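Local atomic coordinates of Blo t 1 allergen (Blomia tropicalis, PDB entry 5JT8), a protein that is a mite allergen of the papain-like cysteine protease family, and probably cleaves peptide bonds once its inhibitory propeptide has been removed. Residues A[231-236]-A[324-329]; A[252-257]-A[279-284]. All coordinates share one frame; numbering follows the deposited sequence. Where two conformers were deposited one is given.

Contact 1: residues A[231-236]-A[324-329]; sequences LRYHSS and INNYVT. Unlike the reference sequence in segment 231-236: His234 (reference Gln). Unlike the reference sequence in segment 324-329: Tyr327 (reference Phe).
Tyr233 lies alongside Asn326 and against Tyr327. Its CE1 is 3.7 Å from Asn326 CB, and its ring is turned 27° from the Asn326 amide, the two side chains pointing the same way. The Tyr327 ring meets it obliquely, CZ 3.6 Å from Tyr233 CE1, planes at 58°. CG of Tyr233 is anti to the backbone N (chi1 -173°), beside the carbonyl carbon. Water 3 joins the two phenol OH groups. Beside this cluster, His234 offers ND1 to Asn326 OD1 in a weak bond of 3.1 Å near the imidazole plane, and Tyr233 CE2 covers one face of the imidazole.

Farther along the segments, backbone and amide groups pair. Ser235 N donates to Asn325 O, and Asn325 ND2 returns a bond of 2.7 Å to Ser235 O, reaching it from outside the carbonyl plane. Leu231 N meets Val328 O at 2.6 Å, while Leu231 CD1 rests on Val328 CG1. Ser235 OG braces the type II turn from Arg232 to Ser235, donating to Arg232 O at 2.6 Å.

Waters 1 and 2 bridge Leu231 O to Asn326 O and Arg232 O to Asn325 O. The turn, leading through the N-cap Ser236 into helix 237-247, is thus joined to the loop before strand 329-332, which pairs with strand 227-230 in the papain-family domain. Lys98 makes a cation-pi contact with Tyr233. Asn325 ND2 is shared by Ser235 O and Asp237 OD1; Asn326 OD1 is held by Asn320 and, weakly, by His234, and Asn326 ND2 by Asp276 O, bonds that would limit amide rotation.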
loop_
_atom_site.group_PDB
_atom_site.type_symbol
_atom_site.label_atom_id
_atom_site.label_comp_id
_atom_site.label_asym_id
_atom_site.label_seq_id
_atom_site.Cartn_x
_atom_site.Cartn_y
_atom_site.Cartn_z
ATOM N N LEU A 231 10.026 3.752 -11.918
ATOM C CA LEU A 231 11.485 3.749 -11.883
ATOM C C LEU A 231 12.057 2.364 -12.236
ATOM O O LEU A 231 11.352 1.346 -12.229
ATOM C CB LEU A 231 12.009 4.187 -10.507
ATOM C CG LEU A 231 11.714 5.594 -9.946
ATOM C CD1 LEU A 231 12.494 5.809 -8.631
ATOM C CD2 LEU A 231 12.047 6.709 -10.936
ATOM N N ARG A 232 13.345 2.365 -12.564
ATOM C CA ARG A 232 14.128 1.159 -12.822
ATOM C C ARG A 232 13.953 0.121 -11.708
ATOM O O ARG A 232 13.942 0.482 -10.532
ATOM C CB ARG A 232 15.600 1.562 -12.968
ATOM C CG ARG A 232 16.595 0.439 -12.930
ATOM C CD ARG A 232 18.014 0.989 -12.901
ATOM N NE ARG A 232 18.967 -0.087 -12.675
ATOM C CZ ARG A 232 19.513 -0.373 -11.499
ATOM N NH1 ARG A 232 19.232 0.359 -10.430
ATOM N NH2 ARG A 232 20.360 -1.383 -11.395
ATOM N N TYR A 233 13.781 -1.146 -12.086
ATOM C CA TYR A 233 13.747 -2.261 -11.141
ATOM C C TYR A 233 14.994 -2.221 -10.268
ATOM O O TYR A 233 16.087 -1.937 -10.766
ATOM C CB TYR A 233 13.650 -3.604 -11.888
ATOM C CG TYR A 233 13.433 -4.817 -10.988
ATOM C CD1 TYR A 233 12.183 -5.080 -10.431
ATOM C CD2 TYR A 233 14.478 -5.707 -10.703
ATOM C CE1 TYR A 233 11.974 -6.194 -9.607
ATOM C CE2 TYR A 233 14.277 -6.818 -9.884
ATOM C CZ TYR A 233 13.023 -7.053 -9.337
ATOM O OH TYR A 233 12.813 -8.145 -8.520
ATOM N N HIS A 234 14.833 -2.477 -8.971
ATOM C CA HIS A 234 15.949 -2.370 -8.022
ATOM C C HIS A 234 16.570 -0.972 -8.006
ATOM O O HIS A 234 17.792 -0.844 -7.989
ATOM C CB HIS A 234 17.070 -3.383 -8.333
ATOM C CG HIS A 234 16.825 -4.763 -7.808
ATOM N ND1 HIS A 234 15.659 -5.128 -7.172
ATOM C CD2 HIS A 234 17.604 -5.871 -7.831
ATOM C CE1 HIS A 234 15.728 -6.403 -6.825
ATOM N NE2 HIS A 234 16.898 -6.878 -7.216
ATOM N N SER A 235 15.757 0.071 -8.029
ATOM C CA SER A 235 16.327 1.410 -7.944
ATOM C C SER A 235 17.093 1.584 -6.641
ATOM O O SER A 235 16.784 0.952 -5.621
ATOM C CB SER A 235 15.233 2.470 -8.065
ATOM O OG SER A 235 14.921 2.677 -9.430
ATOM N N SER A 236 18.118 2.420 -6.688
ATOM C CA SER A 236 18.863 2.764 -5.496
ATOM C C SER A 236 17.981 3.567 -4.543
ATOM O O SER A 236 17.030 4.228 -4.975
ATOM C CB SER A 236 20.096 3.576 -5.862
ATOM O OG SER A 236 19.675 4.750 -6.513
ATOM N N ILE A 324 10.927 -3.225 -1.369
ATOM C CA ILE A 324 10.518 -1.821 -1.416
ATOM C C ILE A 324 11.023 -1.076 -2.660
ATOM O O ILE A 324 10.292 -0.271 -3.248
ATOM C CB ILE A 324 11.015 -1.088 -0.147
ATOM C CG1 ILE A 324 10.083 -1.392 1.026
ATOM C CG2 ILE A 324 11.145 0.430 -0.368
ATOM C CD1 ILE A 324 10.708 -1.049 2.376
ATOM N N ASN A 325 12.260 -1.356 -3.066
ATOM C CA ASN A 325 12.847 -0.710 -4.243
ATOM C C ASN A 325 12.499 -1.340 -5.599
ATOM O O ASN A 325 13.010 -0.901 -6.629
ATOM C CB ASN A 325 14.380 -0.695 -4.130
ATOM C CG ASN A 325 14.880 0.046 -2.908
ATOM O OD1 ASN A 325 14.615 -0.352 -1.773
ATOM N ND2 ASN A 325 15.634 1.126 -3.138
ATOM N N ASN A 326 11.682 -2.384 -5.618
ATOM C CA ASN A 326 11.483 -3.127 -6.859
ATOM C C ASN A 326 10.674 -2.340 -7.886
ATOM O O ASN A 326 11.061 -2.247 -9.046
ATOM C CB ASN A 326 10.804 -4.478 -6.583
ATOM C CG ASN A 326 11.726 -5.472 -5.878
ATOM O OD1 ASN A 326 12.924 -5.227 -5.736
ATOM N ND2 ASN A 326 11.171 -6.611 -5.464
ATOM N N TYR A 327 9.563 -1.759 -7.443
ATOM C CA TYR A 327 8.583 -1.167 -8.349
ATOM C C TYR A 327 8.076 0.164 -7.839
ATOM O O TYR A 327 6.960 0.270 -7.314
ATOM C CB TYR A 327 7.386 -2.101 -8.552
ATOM C CG TYR A 327 7.745 -3.481 -9.018
ATOM C CD1 TYR A 327 8.143 -3.710 -10.333
ATOM C CD2 TYR A 327 7.677 -4.565 -8.152
ATOM C CE1 TYR A 327 8.458 -4.985 -10.769
ATOM C CE2 TYR A 327 7.999 -5.837 -8.576
ATOM C CZ TYR A 327 8.392 -6.041 -9.884
ATOM O OH TYR A 327 8.704 -7.305 -10.302
ATOM N N VAL A 328 8.891 1.186 -8.012
ATOM C CA VAL A 328 8.570 2.494 -7.508
ATOM C C VAL A 328 8.031 3.360 -8.643
ATOM O O VAL A 328 8.653 3.452 -9.713
ATOM C CB VAL A 328 9.796 3.134 -6.873
ATOM C CG1 VAL A 328 9.452 4.497 -6.292
ATOM C CG2 VAL A 328 10.357 2.197 -5.788
ATOM N N THR A 329 6.881 3.985 -8.407
ATOM C CA THR A 329 6.207 4.765 -9.442
ATOM C C THR A 329 5.781 6.109 -8.916
ATOM O O THR A 329 5.142 6.178 -7.871
ATOM C CB THR A 329 4.950 4.054 -9.963
ATOM O OG1 THR A 329 5.309 2.788 -10.515
ATOM C CG2 THR A 329 4.237 4.914 -11.030
HETATM O O HOH W 1 10.470 -1.053 -11.524
HETATM O O HOH W 2 11.821 0.696 -8.814
HETATM O O HOH W 3 9.801 -9.105 -8.433
#

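Contact 2: residues A[252-257]-A[279-284]; sequences IYMHGS and TDHAVI
An antiparallel strand pair ending in a classic beta bulge joins Ile252 to Val283 and Met254 to His281, in the central sheet of the papain-like beta-rich domain. Met254 O accepts from both Asp280 N (2.8 Å) and His281 N (3.0 Å), the two residues of the bulge. Beyond it, the Asp280 carboxylate receives bonds from the turning chain: OD2 takes Ser257 OG at 2.6 Å through its syn lone pair, while OD1 receives weak bonds from Gly256 N and Ser257 N. Gly256 CA lies 3.6 Å from His281 CB, the two chains close together there.

On the face with Ala282, the Tyr253 ring takes Ala282 CB over one side, 3.8 Å from the ring centroid, in a CH-pi contact. On the other face, Ile252 CG1 presses tightly on Val283 CG2 (3.5 Å), and Met254 SD lies alongside His281. His281 NE2 binds Asn301 OD1, and its ring stacks on Trp303, consistent with the His-Asn pair of papain-like active sites. Asp280 OD2 also accepts from Ser84 OG of helix 80-88, and Ser88 OG of that helix binds Asp280 O, bonds consistent with propeptide-side residues docking on the bulge next to His281.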
loop_
_atom_site.group_PDB
_atom_site.type_symbol
_atom_site.label_atom_id
_atom_site.label_comp_id
_atom_site.label_asym_id
_atom_site.label_seq_id
_atom_site.Cartn_x
_atom_site.Cartn_y
_atom_site.Cartn_z
ATOM N N ILE A 252 4.950 2.104 -4.065
ATOM C CA ILE A 252 5.877 0.986 -4.121
ATOM C C ILE A 252 5.110 -0.329 -3.989
ATOM O O ILE A 252 4.006 -0.374 -3.467
ATOM C CB ILE A 252 6.955 1.040 -3.003
ATOM C CG1 ILE A 252 6.293 0.967 -1.626
ATOM C CG2 ILE A 252 7.792 2.310 -3.092
ATOM C CD1 ILE A 252 7.251 0.578 -0.504
ATOM N N TYR A 253 5.704 -1.397 -4.494
ATOM C CA TYR A 253 5.159 -2.734 -4.325
ATOM C C TYR A 253 6.091 -3.545 -3.468
ATOM O O TYR A 253 7.291 -3.596 -3.731
ATOM C CB TYR A 253 4.963 -3.421 -5.661
ATOM C CG TYR A 253 3.613 -3.170 -6.256
ATOM C CD1 TYR A 253 3.318 -1.955 -6.843
ATOM C CD2 TYR A 253 2.625 -4.146 -6.220
ATOM C CE1 TYR A 253 2.088 -1.719 -7.390
ATOM C CE2 TYR A 253 1.380 -3.915 -6.770
ATOM C CZ TYR A 253 1.118 -2.695 -7.356
ATOM O OH TYR A 253 -0.116 -2.438 -7.909
ATOM N N MET A 254 5.549 -4.171 -2.434
ATOM C CA MET A 254 6.399 -4.908 -1.533
ATOM C C MET A 254 5.733 -6.176 -1.004
ATOM O O MET A 254 4.665 -6.579 -1.461
ATOM C CB MET A 254 6.855 -3.991 -0.387
ATOM C CG MET A 254 5.808 -3.023 0.093
ATOM S SD MET A 254 4.686 -3.862 1.211
ATOM C CE MET A 254 5.880 -4.516 2.384
ATOM N N HIS A 255 6.400 -6.818 -0.055
ATOM C CA HIS A 255 5.949 -8.094 0.463
ATOM C C HIS A 255 5.088 -7.859 1.714
ATOM O O HIS A 255 5.548 -8.032 2.843
ATOM C CB HIS A 255 7.160 -8.998 0.764
ATOM C CG HIS A 255 6.796 -10.425 1.024
ATOM N ND1 HIS A 255 7.730 -11.440 1.051
ATOM C CD2 HIS A 255 5.595 -11.013 1.252
ATOM C CE1 HIS A 255 7.121 -12.589 1.287
ATOM N NE2 HIS A 255 5.827 -12.356 1.418
ATOM N N GLY A 256 3.842 -7.447 1.500
ATOM C CA GLY A 256 2.961 -7.091 2.602
ATOM C C GLY A 256 2.565 -8.247 3.510
ATOM O O GLY A 256 2.299 -8.028 4.692
ATOM N N SER A 257 2.539 -9.470 2.979
ATOM C CA SER A 257 2.055 -10.614 3.756
ATOM C C SER A 257 3.133 -11.225 4.660
ATOM O O SER A 257 2.847 -12.139 5.438
ATOM C CB SER A 257 1.471 -11.693 2.833
ATOM O OG SER A 257 2.434 -12.214 1.936
ATOM N N THR A 279 6.477 -9.858 -4.159
ATOM C CA THR A 279 5.679 -8.696 -3.862
ATOM C C THR A 279 4.182 -9.058 -3.964
ATOM O O THR A 279 3.779 -9.808 -4.859
ATOM C CB THR A 279 6.056 -7.574 -4.822
ATOM O OG1 THR A 279 6.421 -8.176 -6.063
ATOM C CG2 THR A 279 7.287 -6.808 -4.306
ATOM N N ASP A 280 3.370 -8.556 -3.037
ATOM C CA ASP A 280 1.919 -8.771 -3.099
ATOM C C ASP A 280 1.122 -7.616 -2.505
ATOM O O ASP A 280 -0.087 -7.713 -2.335
ATOM C CB ASP A 280 1.512 -10.078 -2.397
ATOM C CG ASP A 280 1.929 -10.130 -0.928
ATOM O OD1 ASP A 280 2.466 -9.134 -0.395
ATOM O OD2 ASP A 280 1.707 -11.189 -0.299
ATOM N N HIS A 281 1.786 -6.513 -2.200
ATOM C CA HIS A 281 1.088 -5.399 -1.575
ATOM C C HIS A 281 1.615 -4.076 -2.086
ATOM O O HIS A 281 2.824 -3.877 -2.143
ATOM C CB HIS A 281 1.245 -5.488 -0.068
ATOM C CG HIS A 281 0.415 -4.505 0.695
ATOM N ND1 HIS A 281 -0.902 -4.242 0.392
ATOM C CD2 HIS A 281 0.707 -3.759 1.787
ATOM C CE1 HIS A 281 -1.377 -3.355 1.246
ATOM N NE2 HIS A 281 -0.424 -3.051 2.107
ATOM N N ALA A 282 0.707 -3.177 -2.456
ATOM C CA ALA A 282 1.082 -1.824 -2.867
ATOM C C ALA A 282 0.880 -0.840 -1.724
ATOM O O ALA A 282 -0.150 -0.865 -1.075
ATOM C CB ALA A 282 0.273 -1.380 -4.066
ATOM N N VAL A 283 1.866 0.025 -1.489
ATOM C CA VAL A 283 1.740 1.084 -0.482
ATOM C C VAL A 283 2.439 2.340 -0.997
ATOM O O VAL A 283 2.840 2.381 -2.159
ATOM C CB VAL A 283 2.334 0.682 0.875
ATOM C CG1 VAL A 283 1.546 -0.474 1.500
ATOM C CG2 VAL A 283 3.830 0.314 0.733
ATOM N N ILE A 284 2.608 3.332 -0.130
ATOM C CA ILE A 284 3.184 4.623 -0.504
ATOM C C ILE A 284 4.374 4.990 0.381
ATOM O O ILE A 284 4.299 4.870 1.603
ATOM C CB ILE A 284 2.107 5.752 -0.397
ATOM C CG1 ILE A 284 0.939 5.475 -1.363
ATOM C CG2 ILE A 284 2.701 7.130 -0.646
ATOM C CD1 ILE A 284 -0.298 6.348 -1.069
#

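Overall arrangement
Contact 2 is nested along the chain inside the loop that contact 1 closes, and their centres are 12 Å apart. They touch directly: Val328 CG2 meets Ile252 CG2 at 3.7 Å, Tyr327 CD2 meets Tyr253 CB at 3.9 Å, and Tyr327 CE2 lies 3.8 Å from Thr279 OG1. Segment 324-329 therefore lies between the 231-236 turn and strand 250-254. Asp276 serves both, binding Asn326 and His255. Nitrate, probably from the crystallisation liquor, lies about 3 Å from the side chain of Tyr253 and about 4 Å from that of Tyr327 (nearest atoms). Contact 2 holds His281, the probable active-site histidine; contact 1 packs on strand 250-254, the partner of the strand that carries it.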